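Local coordinates for protein polycyclic ketone monooxygenase (Myceliophthora thermophila, PDB 5MQ6) that uses FAD and NADPH to insert one oxygen atom beside the carbonyl of ketones, polycyclic ones especially, giving esters or lactones, at residues D337-E345 with P360-H371. Residues are numbered along the deposited sequence; the frame is centred on the assembly and turned at random.
Sequences DSYLTDAAE and PAFSAVIGSPRH
Asp-342 OD2 is held from two directions: His-371 NE2 donates to it at 2.7 Å, and a water donates a hydrogen bond to it at 2.9 Å and another to Ser-363 OG. The histidine meets this oxygen from above the carboxylate plane, 44° out of it, a His-carboxylate hydrogen bond in which the ring and carboxylate planes are only modestly inclined to each other. The other oxygen, OD1, forms a salt bridge with Arg-370 NH1 at 3.1 Å, and here the guanidinium plane is turned steeply, 66° from that of the carboxylate. The nearby arginine charge and the donated hydrogen bonds would probably favour the ionised carboxylate. Arg-387 of helix 378-406 adds a long, weak ion pair to OD2. Asp-342 extends its carboxylate away from its own amide (chi1 -174°), from the loop that follows helix 328-340 toward the loop that follows helix 363-366. Its own carbonyl O lies over one face of the Arg-370 guanidinium.

The two segments are also joined by Ser-368 OG, which donates to Thr-341 O at 2.6 Å, almost in line with the carbonyl bond; the same hydroxyl accepts from Arg-370 N, forming an ST turn. Ser-363 OG, which accepts from the water, donates to Pro-360 O in the carbonyl plane. Apolar contacts flank this polar centre: Leu-340 CD2 lies against Phe-362 CB, and Ala-343 CB packs on the Pro-369 ring. The junction lies near both cofactors of this flavoprotein without touching them through its nearest side chains, that of Phe-362 about 9 Å from bound NADPH and that of Leu-340 about 9 Å from FAD. Thr-341 CG2 meets Ile-366 CG2 at 3.7 Å where the side chains cross at about a right angle, while Thr-341 OG1 turns back to donate to Asp-337 O.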
loop_
_atom_site.group_PDB
_atom_site.type_symbol
_atom_site.label_atom_id
_atom_site.label_comp_id
_atom_site.label_asym_id
_atom_site.label_seq_id
_atom_site.Cartn_x
_atom_site.Cartn_y
_atom_site.Cartn_z
ATOM N N ASP A 337 16.806 -0.484 3.399
ATOM C CA ASP A 337 16.435 0.596 2.550
ATOM C C ASP A 337 17.656 1.285 1.912
ATOM O O ASP A 337 17.467 1.981 0.902
ATOM C CB ASP A 337 15.663 1.652 3.352
ATOM C CG ASP A 337 14.727 2.466 2.479
ATOM O OD1 ASP A 337 13.891 1.822 1.727
ATOM O OD2 ASP A 337 14.806 3.746 2.576
ATOM N N SER A 338 18.869 1.160 2.498
ATOM C CA SER A 338 20.054 1.764 1.902
ATOM C C SER A 338 20.343 1.198 0.549
ATOM O O SER A 338 20.907 1.917 -0.273
ATOM C CB SER A 338 21.280 1.636 2.793
ATOM O OG SER A 338 21.764 0.225 2.918
ATOM N N TYR A 339 19.898 -0.045 0.269
ATOM C CA TYR A 339 20.133 -0.645 -1.050
ATOM C C TYR A 339 19.149 -0.116 -2.077
ATOM O O TYR A 339 19.458 0.042 -3.230
ATOM C CB TYR A 339 20.038 -2.198 -0.933
ATOM C CG TYR A 339 21.225 -2.747 -0.190
ATOM C CD1 TYR A 339 22.478 -2.988 -0.846
ATOM C CD2 TYR A 339 21.188 -2.886 1.164
ATOM C CE1 TYR A 339 23.616 -3.416 -0.105
ATOM C CE2 TYR A 339 22.283 -3.310 1.889
ATOM C CZ TYR A 339 23.503 -3.572 1.278
ATOM O OH TYR A 339 24.529 -3.971 2.120
ATOM N N LEU A 340 17.939 0.149 -1.647
ATOM C CA LEU A 340 16.896 0.626 -2.500
ATOM C C LEU A 340 16.956 2.112 -2.769
ATOM O O LEU A 340 16.369 2.583 -3.746
ATOM C CB LEU A 340 15.501 0.276 -1.864
ATOM C CG LEU A 340 15.316 -1.215 -1.893
ATOM C CD1 LEU A 340 14.328 -1.713 -0.806
ATOM C CD2 LEU A 340 14.947 -1.679 -3.308
ATOM N N THR A 341 17.675 2.853 -1.931
ATOM C CA THR A 341 17.873 4.297 -2.150
ATOM C C THR A 341 19.264 4.534 -2.800
ATOM O O THR A 341 19.762 5.661 -2.913
ATOM C CB THR A 341 17.758 5.075 -0.831
ATOM O OG1 THR A 341 18.661 4.561 0.169
ATOM C CG2 THR A 341 16.408 4.992 -0.304
ATOM N N ASP A 342 19.897 3.478 -3.228
ATOM C CA ASP A 342 21.215 3.578 -3.907
ATOM C C ASP A 342 22.216 4.271 -2.970
ATOM O O ASP A 342 22.917 5.236 -3.335
ATOM C CB ASP A 342 21.054 4.223 -5.279
ATOM C CG ASP A 342 22.352 4.235 -6.118
ATOM O OD1 ASP A 342 23.181 3.325 -5.937
ATOM O OD2 ASP A 342 22.527 5.151 -6.991
ATOM N N ALA A 343 22.238 3.800 -1.729
ATOM C CA ALA A 343 23.034 4.425 -0.687
ATOM C C ALA A 343 23.858 3.465 0.130
ATOM O O ALA A 343 24.370 3.879 1.137
ATOM C CB ALA A 343 22.133 5.201 0.219
ATOM N N ALA A 344 24.020 2.216 -0.277
ATOM C CA ALA A 344 24.724 1.270 0.563
ATOM C C ALA A 344 26.211 1.660 0.544
ATOM O O ALA A 344 26.783 1.801 -0.526
ATOM C CB ALA A 344 24.509 -0.165 0.081
ATOM N N GLU A 345 26.788 1.892 1.726
ATOM C CA GLU A 345 28.235 2.184 1.822
ATOM C C GLU A 345 29.165 0.960 1.638
ATOM O O GLU A 345 28.747 -0.187 1.848
ATOM C CB GLU A 345 28.513 2.902 3.124
ATOM C CG GLU A 345 28.368 4.423 2.971
ATOM C CD GLU A 345 27.697 5.094 4.156
ATOM O OE1 GLU A 345 27.199 6.238 3.962
ATOM O OE2 GLU A 345 27.643 4.490 5.263
ATOM N N PRO A 360 19.293 -1.345 -7.240
ATOM C CA PRO A 360 19.616 0.024 -6.856
ATOM C C PRO A 360 18.934 1.098 -7.716
ATOM O O PRO A 360 18.761 2.204 -7.256
ATOM C CB PRO A 360 21.162 0.059 -7.019
ATOM C CG PRO A 360 21.389 -0.894 -8.185
ATOM C CD PRO A 360 20.452 -2.036 -7.843
ATOM N N ALA A 361 18.439 0.739 -8.899
ATOM C CA ALA A 361 17.620 1.678 -9.681
ATOM C C ALA A 361 16.225 1.821 -9.154
ATOM O O ALA A 361 15.471 2.703 -9.644
ATOM C CB ALA A 361 17.530 1.288 -11.161
ATOM N N PHE A 362 15.836 0.985 -8.173
ATOM C CA PHE A 362 14.548 1.340 -7.470
ATOM C C PHE A 362 14.519 2.760 -6.875
ATOM O O PHE A 362 13.443 3.385 -6.710
ATOM C CB PHE A 362 14.140 0.293 -6.438
ATOM C CG PHE A 362 12.661 0.236 -6.162
ATOM C CD1 PHE A 362 11.776 -0.276 -7.116
ATOM C CD2 PHE A 362 12.149 0.651 -4.913
ATOM C CE1 PHE A 362 10.385 -0.330 -6.853
ATOM C CE2 PHE A 362 10.794 0.626 -4.664
ATOM C CZ PHE A 362 9.908 0.108 -5.625
ATOM N N SER A 363 15.681 3.281 -6.593
ATOM C CA SER A 363 15.851 4.656 -6.103
ATOM C C SER A 363 15.253 5.707 -7.073
ATOM O O SER A 363 14.930 6.850 -6.675
ATOM C CB SER A 363 17.370 4.894 -5.978
ATOM O OG SER A 363 17.974 4.784 -7.280
ATOM N N ALA A 364 15.070 5.320 -8.332
ATOM C CA ALA A 364 14.397 6.177 -9.300
ATOM C C ALA A 364 13.079 6.652 -8.744
ATOM O O ALA A 364 12.646 7.715 -9.027
ATOM C CB ALA A 364 14.143 5.418 -10.639
ATOM N N VAL A 365 12.383 5.798 -8.033
ATOM C CA VAL A 365 11.065 6.163 -7.548
ATOM C C VAL A 365 11.024 6.472 -6.085
ATOM O O VAL A 365 10.035 7.012 -5.664
ATOM C CB VAL A 365 9.932 5.195 -7.851
ATOM C CG1 VAL A 365 9.545 5.320 -9.335
ATOM C CG2 VAL A 365 10.277 3.769 -7.419
ATOM N N ILE A 366 12.044 6.076 -5.336
ATOM C CA ILE A 366 12.127 6.307 -3.886
ATOM C C ILE A 366 12.936 7.545 -3.482
ATOM O O ILE A 366 12.551 8.246 -2.545
ATOM C CB ILE A 366 12.749 5.037 -3.226
ATOM C CG1 ILE A 366 11.797 3.892 -3.374
ATOM C CG2 ILE A 366 13.089 5.291 -1.812
ATOM C CD1 ILE A 366 10.381 4.240 -3.065
ATOM N N GLY A 367 14.000 7.859 -4.219
ATOM C CA GLY A 367 14.923 8.919 -3.814
ATOM C C GLY A 367 16.268 8.278 -3.552
ATOM O O GLY A 367 16.366 7.073 -3.372
ATOM N N SER A 368 17.296 9.080 -3.481
ATOM C CA SER A 368 18.619 8.661 -3.055
ATOM C C SER A 368 19.266 9.805 -2.372
ATOM O O SER A 368 19.136 10.876 -2.866
ATOM C CB SER A 368 19.489 8.332 -4.298
ATOM O OG SER A 368 20.773 7.889 -3.910
ATOM N N PRO A 369 19.992 9.607 -1.257
ATOM C CA PRO A 369 20.730 10.767 -0.736
ATOM C C PRO A 369 22.087 10.988 -1.374
ATOM O O PRO A 369 22.893 11.802 -0.867
ATOM C CB PRO A 369 20.982 10.385 0.725
ATOM C CG PRO A 369 21.096 8.875 0.715
ATOM C CD PRO A 369 20.160 8.438 -0.388
ATOM N N ARG A 370 22.421 10.265 -2.418
ATOM C CA ARG A 370 23.808 10.227 -2.806
ATOM C C ARG A 370 24.104 11.041 -4.023
ATOM O O ARG A 370 25.267 11.148 -4.381
ATOM C CB ARG A 370 24.147 8.790 -3.107
ATOM C CG ARG A 370 25.593 8.485 -3.023
ATOM C CD ARG A 370 25.904 7.462 -4.048
ATOM N NE ARG A 370 25.831 6.136 -3.505
ATOM C CZ ARG A 370 25.773 5.037 -4.254
ATOM N NH1 ARG A 370 25.697 5.122 -5.604
ATOM N NH2 ARG A 370 25.757 3.831 -3.649
ATOM N N HIS A 371 23.087 11.536 -4.719
ATOM C CA HIS A 371 23.339 12.100 -6.005
ATOM C C HIS A 371 22.904 13.531 -6.113
ATOM O O HIS A 371 22.782 13.995 -7.210
ATOM C CB HIS A 371 22.651 11.286 -7.122
ATOM C CG HIS A 371 23.074 9.871 -7.166
ATOM N ND1 HIS A 371 24.201 9.455 -7.836
ATOM C CD2 HIS A 371 22.563 8.775 -6.576
ATOM C CE1 HIS A 371 24.342 8.155 -7.687
ATOM N NE2 HIS A 371 23.368 7.721 -6.914
HETATM O O HOH W 1 20.144 6.548 -7.887
#